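Long-range contacts in acetate kinase (Entamoeba histolytica, PDB 4H0O), which probably interconverts acetate and acetyl phosphate as a magnesium-dependent acetate kinase of the ASKHA superfamily, with pyrophosphate in the place of ATP: residues B[275-285]-B[298-309]; B[337-345]-B[358-369]. All coordinates share one frame; numbering follows the deposited sequence.

Interaction 1: residues B[275-285]-B[298-309]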
loop_
_atom_site.group_PDB
_atom_site.type_symbol
_atom_site.label_atom_id
_atom_site.label_comp_id
_atom_site.label_asym_id
_atom_site.label_seq_id
_atom_site.Cartn_x
_atom_site.Cartn_y
_atom_site.Cartn_z
ATOM N N LEU B 275 -9.394 10.523 7.714
ATOM C CA LEU B 275 -10.700 11.151 7.546
ATOM C C LEU B 275 -10.711 12.595 8.051
ATOM O O LEU B 275 -11.278 13.479 7.409
ATOM C CB LEU B 275 -11.775 10.330 8.257
ATOM C CG LEU B 275 -12.081 8.955 7.662
ATOM C CD1 LEU B 275 -13.020 8.165 8.566
ATOM C CD2 LEU B 275 -12.681 9.095 6.272
ATOM N N LEU B 276 -10.077 12.829 9.196
ATOM C CA LEU B 276 -10.031 14.165 9.786
ATOM C C LEU B 276 -9.296 15.152 8.885
ATOM O O LEU B 276 -9.787 16.252 8.623
ATOM C CB LEU B 276 -9.368 14.122 11.166
ATOM C CG LEU B 276 -9.190 15.458 11.894
ATOM C CD1 LEU B 276 -10.531 16.142 12.098
ATOM C CD2 LEU B 276 -8.486 15.260 13.230
ATOM N N GLY B 277 -8.125 14.747 8.402
ATOM C CA GLY B 277 -7.280 15.622 7.609
ATOM C C GLY B 277 -7.812 15.999 6.237
ATOM O O GLY B 277 -7.565 17.109 5.761
ATOM N N VAL B 278 -8.528 15.083 5.590
ATOM C CA VAL B 278 -9.041 15.341 4.245
ATOM C C VAL B 278 -10.393 16.055 4.267
ATOM O O VAL B 278 -10.616 16.996 3.506
ATOM C CB VAL B 278 -9.167 14.045 3.425
ATOM C CG1 VAL B 278 -9.613 14.354 2.002
ATOM C CG2 VAL B 278 -7.845 13.300 3.411
ATOM N N SER B 279 -11.294 15.599 5.134
ATOM C CA SER B 279 -12.620 16.204 5.248
ATOM C C SER B 279 -12.542 17.616 5.816
ATOM O O SER B 279 -13.369 18.466 5.483
ATOM C CB SER B 279 -13.532 15.357 6.138
ATOM O OG SER B 279 -13.181 15.489 7.507
ATOM N N GLU B 280 -11.549 17.847 6.677
ATOM C CA GLU B 280 -11.378 19.121 7.378
ATOM C C GLU B 280 -12.592 19.439 8.248
ATOM O O GLU B 280 -12.872 20.604 8.530
ATOM C CB GLU B 280 -11.104 20.267 6.395
ATOM C CG GLU B 280 -9.836 20.095 5.567
ATOM C CD GLU B 280 -9.648 21.203 4.543
ATOM O OE1 GLU B 280 -10.551 22.060 4.414
ATOM O OE2 GLU B 280 -8.597 21.218 3.867
ATOM N N LEU B 281 -13.301 18.395 8.675
ATOM C CA LEU B 281 -14.528 18.549 9.452
ATOM C C LEU B 281 -14.512 17.707 10.725
ATOM O O LEU B 281 -14.504 18.240 11.835
ATOM C CB LEU B 281 -15.744 18.158 8.611
ATOM C CG LEU B 281 -17.088 18.182 9.344
ATOM C CD1 LEU B 281 -17.667 19.585 9.361
ATOM C CD2 LEU B 281 -18.072 17.200 8.728
ATOM N N SER B 282 -14.514 16.388 10.554
ATOM C CA SER B 282 -14.597 15.458 11.677
ATOM C C SER B 282 -13.747 14.214 11.429
ATOM O O SER B 282 -13.392 13.909 10.287
ATOM C CB SER B 282 -16.055 15.045 11.912
ATOM O OG SER B 282 -16.177 14.150 13.005
ATOM N N SER B 283 -13.427 13.501 12.506
ATOM C CA SER B 283 -12.744 12.217 12.403
ATOM C C SER B 283 -13.771 11.093 12.308
ATOM O O SER B 283 -13.422 9.941 12.051
ATOM C CB SER B 283 -11.837 11.988 13.614
ATOM O OG SER B 283 -12.594 11.835 14.804
ATOM N N ASP B 284 -15.039 11.440 12.520
ATOM C CA ASP B 284 -16.124 10.462 12.508
ATOM C C ASP B 284 -16.788 10.402 11.130
ATOM O O ASP B 284 -17.233 11.423 10.598
ATOM C CB ASP B 284 -17.153 10.814 13.591
ATOM C CG ASP B 284 -18.059 9.648 13.947
ATOM O OD1 ASP B 284 -18.590 8.987 13.028
ATOM O OD2 ASP B 284 -18.243 9.391 15.157
ATOM N N MET B 285 -16.851 9.200 10.557
ATOM C CA MET B 285 -17.401 8.999 9.216
ATOM C C MET B 285 -18.861 9.446 9.101
ATOM O O MET B 285 -19.287 9.938 8.052
ATOM C CB MET B 285 -17.266 7.529 8.797
ATOM C CG MET B 285 -17.869 7.204 7.429
ATOM S SD MET B 285 -17.122 8.126 6.061
ATOM C CE MET B 285 -15.771 7.032 5.624
ATOM N N LYS B 298 -18.620 22.154 4.063
ATOM C CA LYS B 298 -17.449 21.317 3.805
ATOM C C LYS B 298 -17.785 20.035 3.037
ATOM O O LYS B 298 -17.106 19.017 3.177
ATOM C CB LYS B 298 -16.743 20.981 5.122
ATOM C CG LYS B 298 -16.178 22.200 5.836
ATOM C CD LYS B 298 -15.491 21.831 7.136
ATOM C CE LYS B 298 -14.761 23.033 7.710
ATOM N NZ LYS B 298 -13.855 23.642 6.698
ATOM N N ALA B 299 -18.830 20.100 2.216
ATOM C CA ALA B 299 -19.304 18.937 1.470
ATOM C C ALA B 299 -18.268 18.375 0.484
ATOM O O ALA B 299 -18.061 17.159 0.428
ATOM C CB ALA B 299 -20.606 19.260 0.755
ATOM N N LYS B 300 -17.629 19.254 -0.289
ATOM C CA LYS B 300 -16.609 18.843 -1.261
ATOM C C LYS B 300 -15.472 18.038 -0.626
ATOM O O LYS B 300 -15.068 16.998 -1.148
ATOM C CB LYS B 300 -16.027 20.062 -1.991
ATOM C CG LYS B 300 -16.921 20.665 -3.075
ATOM C CD LYS B 300 -16.136 21.649 -3.950
ATOM C CE LYS B 300 -16.987 22.222 -5.082
ATOM N NZ LYS B 300 -18.081 23.109 -4.595
ATOM N N THR B 301 -14.961 18.533 0.498
ATOM C CA THR B 301 -13.855 17.883 1.196
ATOM C C THR B 301 -14.289 16.606 1.909
ATOM O O THR B 301 -13.514 15.652 2.018
ATOM C CB THR B 301 -13.165 18.836 2.194
ATOM O OG1 THR B 301 -14.154 19.610 2.879
ATOM C CG2 THR B 301 -12.214 19.768 1.458
ATOM N N CYS B 302 -15.522 16.592 2.403
ATOM C CA CYS B 302 -16.081 15.391 3.012
ATOM C C CYS B 302 -16.324 14.313 1.959
ATOM O O CYS B 302 -16.134 13.125 2.216
ATOM C CB CYS B 302 -17.374 15.713 3.762
ATOM S SG CYS B 302 -17.124 16.602 5.317
ATOM N N GLN B 303 -16.734 14.735 0.768
ATOM C CA GLN B 303 -16.930 13.808 -0.340
ATOM C C GLN B 303 -15.586 13.231 -0.780
ATOM O O GLN B 303 -15.484 12.050 -1.120
ATOM C CB GLN B 303 -17.614 14.512 -1.514
ATOM C CG GLN B 303 -17.972 13.592 -2.673
ATOM C CD GLN B 303 -19.059 12.594 -2.316
ATOM O OE1 GLN B 303 -20.176 12.975 -1.962
ATOM N NE2 GLN B 303 -18.736 11.307 -2.405
ATOM N N LEU B 304 -14.553 14.070 -0.763
ATOM C CA LEU B 304 -13.210 13.631 -1.127
ATOM C C LEU B 304 -12.679 12.630 -0.106
ATOM O O LEU B 304 -12.107 11.602 -0.467
ATOM C CB LEU B 304 -12.262 14.828 -1.235
ATOM C CG LEU B 304 -10.803 14.482 -1.549
ATOM C CD1 LEU B 304 -10.694 13.772 -2.892
ATOM C CD2 LEU B 304 -9.908 15.719 -1.516
ATOM N N ALA B 305 -12.883 12.936 1.171
ATOM C CA ALA B 305 -12.440 12.059 2.246
ATOM C C ALA B 305 -13.084 10.680 2.137
ATOM O O ALA B 305 -12.414 9.664 2.317
ATOM C CB ALA B 305 -12.732 12.685 3.598
ATOM N N PHE B 306 -14.382 10.645 1.841
ATOM C CA PHE B 306 -15.088 9.378 1.673
ATOM C C PHE B 306 -14.549 8.602 0.471
ATOM O O PHE B 306 -14.333 7.392 0.555
ATOM C CB PHE B 306 -16.598 9.599 1.530
ATOM C CG PHE B 306 -17.386 8.323 1.350
ATOM C CD1 PHE B 306 -17.670 7.506 2.436
ATOM C CD2 PHE B 306 -17.850 7.949 0.096
ATOM C CE1 PHE B 306 -18.398 6.333 2.272
ATOM C CE2 PHE B 306 -18.579 6.778 -0.075
ATOM C CZ PHE B 306 -18.854 5.971 1.015
ATOM N N ASP B 307 -14.327 9.304 -0.640
ATOM C CA ASP B 307 -13.828 8.675 -1.862
ATOM C C ASP B 307 -12.430 8.082 -1.673
ATOM O O ASP B 307 -12.159 6.958 -2.106
ATOM C CB ASP B 307 -13.817 9.678 -3.024
ATOM C CG ASP B 307 -15.217 10.045 -3.502
ATOM O OD1 ASP B 307 -16.193 9.394 -3.074
ATOM O OD2 ASP B 307 -15.334 10.983 -4.321
ATOM N N VAL B 308 -11.550 8.846 -1.031
ATOM C CA VAL B 308 -10.188 8.396 -0.754
ATOM C C VAL B 308 -10.197 7.205 0.203
ATOM O O VAL B 308 -9.459 6.237 0.013
ATOM C CB VAL B 308 -9.328 9.535 -0.161
ATOM C CG1 VAL B 308 -7.986 9.006 0.334
ATOM C CG2 VAL B 308 -9.123 10.637 -1.190
ATOM N N TYR B 309 -11.047 7.281 1.225
ATOM C CA TYR B 309 -11.190 6.205 2.204
ATOM C C TYR B 309 -11.659 4.904 1.549
ATOM O O TYR B 309 -11.112 3.834 1.820
ATOM C CB TYR B 309 -12.168 6.620 3.311
ATOM C CG TYR B 309 -12.517 5.523 4.300
ATOM C CD1 TYR B 309 -13.605 4.681 4.084
ATOM C CD2 TYR B 309 -11.771 5.341 5.458
ATOM C CE1 TYR B 309 -13.929 3.680 4.987
ATOM C CE2 TYR B 309 -12.090 4.343 6.369
ATOM C CZ TYR B 309 -13.169 3.518 6.126
ATOM O OH TYR B 309 -13.487 2.527 7.027
#
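Ala305 presses its methyl group against the last turn of helix 274-279, with CB 3.8 Å from Ser279 CB. This small residue is consistent with the close approach of the helices, 8.0 Å between the axes of the short segments, at 138° between their directions. Val278 packs beside it. Its CG1, anti to the backbone N (chi1 -176°), rests on Ala305 CA at 3.6 Å and also meets the branch point of Leu304. Backbone takes part as well: the CA-H of Ser279 points at Thr301 O, a CA-H...O contact of 3.4 Å. Ser279 OG turns back to give a hydrogen bond to Leu275 O, 2.8 Å away, and accepts from Leu281 N. The second bond closes an ST turn just where the chain leaves the helix, at Glu280 with its positive phi.

A second tight patch lies at the other end, built from sulfur and rings. The chain of Met285, bent at chi2 and chi3, lays CE over one face of the Tyr309 ring, 3.9 Å from its centroid, while its SD lies at the edge of the Phe306 ring in a Met-aromatic contact. Leu275 CD2 packs on Tyr309 CB.

Toward solvent the contact is looser. Lys298 runs its aliphatic chain past Glu280 O and against Leu281 CD1, and the charges of Glu280 OE1 and Lys298 NZ stay 4.3 Å apart, too far for a salt bridge.

Asp284 and Met285 belong to the predicted ATP site, and Asp284 caps helix 285-293, whose Ile288 and Ile292 pack on Cys302. Phe306 leans on helix 341-350, Met285 touches Met336 of helix 334-339, and Leu304 and Val308 meet Gln175 and Ala164 of the second subunit.

Interaction 2: residues B[337-345]-B[358-369]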
loop_
_atom_site.group_PDB
_atom_site.type_symbol
_atom_site.label_atom_id
_atom_site.label_comp_id
_atom_site.label_asym_id
_atom_site.label_seq_id
_atom_site.Cartn_x
_atom_site.Cartn_y
_atom_site.Cartn_z
ATOM N N GLY B 337 -17.975 -0.633 10.486
ATOM C CA GLY B 337 -18.343 -1.779 9.673
ATOM C C GLY B 337 -19.750 -2.269 9.964
ATOM O O GLY B 337 -20.443 -2.760 9.070
ATOM N N LEU B 338 -20.175 -2.123 11.217
ATOM C CA LEU B 338 -21.463 -2.644 11.661
ATOM C C LEU B 338 -22.600 -1.644 11.472
ATOM O O LEU B 338 -23.728 -2.032 11.164
ATOM C CB LEU B 338 -21.384 -3.048 13.136
ATOM C CG LEU B 338 -20.315 -4.071 13.519
ATOM C CD1 LEU B 338 -20.189 -4.174 15.030
ATOM C CD2 LEU B 338 -20.621 -5.438 12.916
ATOM N N GLU B 339 -22.295 -0.358 11.641
ATOM C CA GLU B 339 -23.336 0.663 11.782
ATOM C C GLU B 339 -23.332 1.753 10.705
ATOM O O GLU B 339 -23.990 2.781 10.863
ATOM C CB GLU B 339 -23.166 1.395 13.120
ATOM C CG GLU B 339 -23.062 0.466 14.327
ATOM C CD GLU B 339 -22.925 1.215 15.643
ATOM O OE1 GLU B 339 -22.896 2.465 15.624
ATOM O OE2 GLU B 339 -22.848 0.552 16.700
ATOM N N VAL B 340 -22.595 1.534 9.618
ATOM C CA VAL B 340 -22.511 2.512 8.531
ATOM C C VAL B 340 -22.705 1.785 7.198
ATOM O O VAL B 340 -21.737 1.319 6.593
ATOM C CB VAL B 340 -21.199 3.318 8.483
ATOM C CG1 VAL B 340 -21.253 4.367 7.384
ATOM C CG2 VAL B 340 -20.937 3.976 9.826
ATOM N N TRP B 341 -23.952 1.701 6.738
ATOM C CA TRP B 341 -24.274 0.920 5.542
ATOM C C TRP B 341 -23.722 1.509 4.241
ATOM O O TRP B 341 -23.509 0.778 3.270
ATOM C CB TRP B 341 -25.788 0.702 5.421
ATOM C CG TRP B 341 -26.565 1.950 5.158
ATOM C CD1 TRP B 341 -27.149 2.762 6.085
ATOM C CD2 TRP B 341 -26.857 2.525 3.878
ATOM N NE1 TRP B 341 -27.781 3.811 5.463
ATOM C CE2 TRP B 341 -27.617 3.689 4.106
ATOM C CE3 TRP B 341 -26.547 2.171 2.559
ATOM C CZ2 TRP B 341 -28.074 4.503 3.068
ATOM C CZ3 TRP B 341 -26.999 2.979 1.528
ATOM C CH2 TRP B 341 -27.755 4.131 1.789
ATOM N N GLN B 342 -23.501 2.821 4.216
ATOM C CA GLN B 342 -22.984 3.483 3.021
ATOM C C GLN B 342 -21.580 2.995 2.660
ATOM O O GLN B 342 -21.240 2.888 1.481
ATOM C CB GLN B 342 -22.981 5.007 3.190
ATOM C CG GLN B 342 -24.362 5.656 3.236
ATOM C CD GLN B 342 -24.910 5.767 4.644
ATOM O OE1 GLN B 342 -24.460 5.067 5.553
ATOM N NE2 GLN B 342 -25.881 6.655 4.836
ATOM N N VAL B 343 -20.768 2.709 3.676
ATOM C CA VAL B 343 -19.420 2.190 3.457
ATOM C C VAL B 343 -19.467 0.796 2.836
ATOM O O VAL B 343 -18.759 0.517 1.865
ATOM C CB VAL B 343 -18.594 2.169 4.766
ATOM C CG1 VAL B 343 -17.386 1.254 4.637
ATOM C CG2 VAL B 343 -18.152 3.579 5.134
ATOM N N ARG B 344 -20.313 -0.067 3.393
ATOM C CA ARG B 344 -20.471 -1.430 2.890
ATOM C C ARG B 344 -20.986 -1.427 1.455
ATOM O O ARG B 344 -20.516 -2.197 0.615
ATOM C CB ARG B 344 -21.424 -2.232 3.786
ATOM C CG ARG B 344 -20.952 -2.402 5.233
ATOM C CD ARG B 344 -21.861 -3.358 6.001
ATOM N NE ARG B 344 -23.233 -2.864 6.103
ATOM C CZ ARG B 344 -23.806 -2.474 7.237
ATOM N NH1 ARG B 344 -23.129 -2.529 8.376
ATOM N NH2 ARG B 344 -25.059 -2.035 7.236
ATOM N N LYS B 345 -21.951 -0.555 1.181
ATOM C CA LYS B 345 -22.515 -0.435 -0.159
ATOM C C LYS B 345 -21.455 0.043 -1.146
ATOM O O LYS B 345 -21.322 -0.504 -2.241
ATOM C CB LYS B 345 -23.713 0.520 -0.155
ATOM C CG LYS B 345 -24.404 0.678 -1.503
ATOM C CD LYS B 345 -24.658 -0.672 -2.161
ATOM C CE LYS B 345 -25.714 -0.573 -3.255
ATOM N NZ LYS B 345 -25.599 0.681 -4.042
ATOM N N LEU B 358 -25.684 -7.805 -3.535
ATOM C CA LEU B 358 -26.060 -7.316 -2.214
ATOM C C LEU B 358 -27.567 -7.087 -2.089
ATOM O O LEU B 358 -28.183 -6.466 -2.958
ATOM C CB LEU B 358 -25.304 -6.018 -1.906
ATOM C CG LEU B 358 -25.090 -5.665 -0.433
ATOM C CD1 LEU B 358 -24.165 -6.673 0.228
ATOM C CD2 LEU B 358 -24.531 -4.264 -0.286
ATOM N N ASP B 359 -28.163 -7.601 -1.015
ATOM C CA ASP B 359 -29.546 -7.267 -0.700
ATOM C C ASP B 359 -29.538 -5.872 -0.081
ATOM O O ASP B 359 -29.222 -5.708 1.103
ATOM C CB ASP B 359 -30.157 -8.290 0.262
ATOM C CG ASP B 359 -31.679 -8.204 0.325
ATOM O OD1 ASP B 359 -32.232 -7.095 0.154
ATOM O OD2 ASP B 359 -32.325 -9.252 0.549
ATOM N N ASP B 360 -29.870 -4.872 -0.892
ATOM C CA ASP B 360 -29.768 -3.473 -0.483
ATOM C C ASP B 360 -30.728 -3.092 0.645
ATOM O O ASP B 360 -30.460 -2.158 1.403
ATOM C CB ASP B 360 -29.951 -2.542 -1.687
ATOM C CG ASP B 360 -28.752 -2.550 -2.615
ATOM O OD1 ASP B 360 -27.622 -2.730 -2.115
ATOM O OD2 ASP B 360 -28.935 -2.380 -3.838
ATOM N N SER B 361 -31.835 -3.819 0.761
ATOM C CA SER B 361 -32.809 -3.543 1.813
ATOM C C SER B 361 -32.307 -4.043 3.167
ATOM O O SER B 361 -32.490 -3.377 4.186
ATOM C CB SER B 361 -34.163 -4.169 1.475
ATOM O OG SER B 361 -35.177 -3.669 2.327
ATOM N N LEU B 362 -31.675 -5.214 3.173
ATOM C CA LEU B 362 -31.082 -5.756 4.395
ATOM C C LEU B 362 -29.913 -4.889 4.856
ATOM O O LEU B 362 -29.747 -4.630 6.049
ATOM C CB LEU B 362 -30.606 -7.197 4.188
ATOM C CG LEU B 362 -31.657 -8.304 4.056
ATOM C CD1 LEU B 362 -31.002 -9.677 4.046
ATOM C CD2 LEU B 362 -32.672 -8.215 5.179
ATOM N N ASN B 363 -29.105 -4.437 3.901
ATOM C CA ASN B 363 -27.924 -3.642 4.219
ATOM C C ASN B 363 -28.259 -2.298 4.859
ATOM O O ASN B 363 -27.597 -1.878 5.809
ATOM C CB ASN B 363 -27.064 -3.428 2.973
ATOM C CG ASN B 363 -25.820 -2.613 3.261
ATOM O OD1 ASN B 363 -24.973 -3.015 4.062
ATOM N ND2 ASN B 363 -25.697 -1.462 2.606
ATOM N N GLU B 364 -29.288 -1.631 4.339
ATOM C CA GLU B 364 -29.670 -0.307 4.830
ATOM C C GLU B 364 -30.283 -0.341 6.230
ATOM O O GLU B 364 -30.386 0.692 6.889
ATOM C CB GLU B 364 -30.623 0.383 3.846
ATOM C CG GLU B 364 -29.931 0.967 2.616
ATOM C CD GLU B 364 -30.905 1.417 1.537
ATOM O OE1 GLU B 364 -32.022 1.861 1.879
ATOM O OE2 GLU B 364 -30.549 1.321 0.343
ATOM N N LYS B 365 -30.678 -1.528 6.686
ATOM C CA LYS B 365 -31.349 -1.663 7.978
ATOM C C LYS B 365 -30.504 -2.377 9.034
ATOM O O LYS B 365 -30.849 -2.380 10.216
ATOM C CB LYS B 365 -32.695 -2.374 7.804
ATOM C CG LYS B 365 -33.674 -1.607 6.926
ATOM C CD LYS B 365 -34.864 -2.457 6.507
ATOM C CE LYS B 365 -35.783 -1.669 5.586
ATOM N NZ LYS B 365 -35.010 -0.962 4.526
ATOM N N SER B 366 -29.395 -2.974 8.610
ATOM C CA SER B 366 -28.539 -3.714 9.534
ATOM C C SER B 366 -27.629 -2.798 10.353
ATOM O O SER B 366 -26.950 -1.920 9.811
ATOM C CB SER B 366 -27.703 -4.751 8.779
ATOM O OG SER B 366 -26.933 -5.529 9.675
ATOM N N MET B 367 -27.626 -3.002 11.665
ATOM C CA MET B 367 -26.724 -2.272 12.546
ATOM C C MET B 367 -25.718 -3.235 13.168
ATOM O O MET B 367 -24.987 -2.875 14.094
ATOM C CB MET B 367 -27.503 -1.521 13.628
ATOM C CG MET B 367 -28.313 -0.347 13.102
ATOM S SD MET B 367 -27.297 1.012 12.477
ATOM C CE MET B 367 -26.682 1.696 14.016
ATOM N N GLY B 368 -25.689 -4.459 12.652
ATOM C CA GLY B 368 -24.702 -5.440 13.065
ATOM C C GLY B 368 -24.799 -5.861 14.518
ATOM O O GLY B 368 -23.789 -6.202 15.137
ATOM N N LYS B 369 -26.012 -5.847 15.063
ATOM C CA LYS B 369 -26.228 -6.323 16.425
ATOM C C LYS B 369 -26.033 -7.832 16.501
ATOM O O LYS B 369 -25.815 -8.389 17.580
ATOM C CB LYS B 369 -27.615 -5.928 16.934
ATOM C CG LYS B 369 -27.742 -4.444 17.249
ATOM C CD LYS B 369 -26.537 -3.968 18.049
ATOM C CE LYS B 369 -26.547 -2.461 18.260
ATOM N NZ LYS B 369 -25.260 -1.990 18.853
#
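Asn363 OD1 takes a nearly straight hydrogen bond from Arg344 NE, 2.7 Å long, and a weak one from NH2 of the same guanidinium. Two roughly antiparallel helices, 341-350 and 360-365, are joined here in a helical hairpin, with Arg344 reaching from the first to Asn363 on the second and to Ser366 beyond it. NH2 also donates to Asn363 O at 2.9 Å, in the carbonyl plane, and to Ser366 O. Arg344 thus holds Asn363 side-on, by side chain and backbone together, with the guanidinium and amide planes 80° apart. On its own segment NH1 donates to Gly337 O and Leu338 O, the latter from above the carbonyl plane. These bonds fix the rotation of the buried guanidinium and tie the carbonyls of Gly337 and Leu338 to it.

The other half of the Asn363 amide is used too. ND2 donates to Trp341 O at 3.2 Å, a carbonyl that also accepts from Lys345 N. Trp341 itself has CG between its backbone N and carbonyl carbon (chi1 67°), which brings the indole across Glu364. There Glu364 CG sits over the six-membered ring, 3.5 Å from its centroid and 9° off the normal, while Gln342 CD lies over the opposite face.

The flanks are looser, with charged groups near one another but not paired across the contact. Lys345 passes its CE by Asp360 OD1, but its amine makes a salt bridge with Asp349. Glu339, close to Arg286 of the predicted ATP site, keeps its carboxylate 4.1 Å (OE2) from Lys369 NZ. Behind this network, Leu338, Arg344 and Ser366 touch Val385 of strand 382-385. The bent chain of Met367 crosses Glu339 at about a right angle, its methyl CE 3.6 Å from Glu339 CB.

The two contacts follow one another along the chain and meet at one seam: Phe306 and Tyr309 of 298-309, with Met285, pack on Val343 of 337-345. Both are partly buried, but interaction 1 has the larger share of buried residues and relies on close helix packing and sulfur-aromatic contacts, whereas interaction 2 is held by a buried arginine and backbone carbonyls, with exposed charged residues at its margin. Helix 285-293, which starts at Met285 of interaction 1, also packs on Val340 and Gln342 of interaction 2. Interaction 1 reaches the second subunit, while no other chain of the assembly touches interaction 2, which backs onto strand 382-385. Both adjoin the predicted ATP site, to which interaction 1 contributes residues.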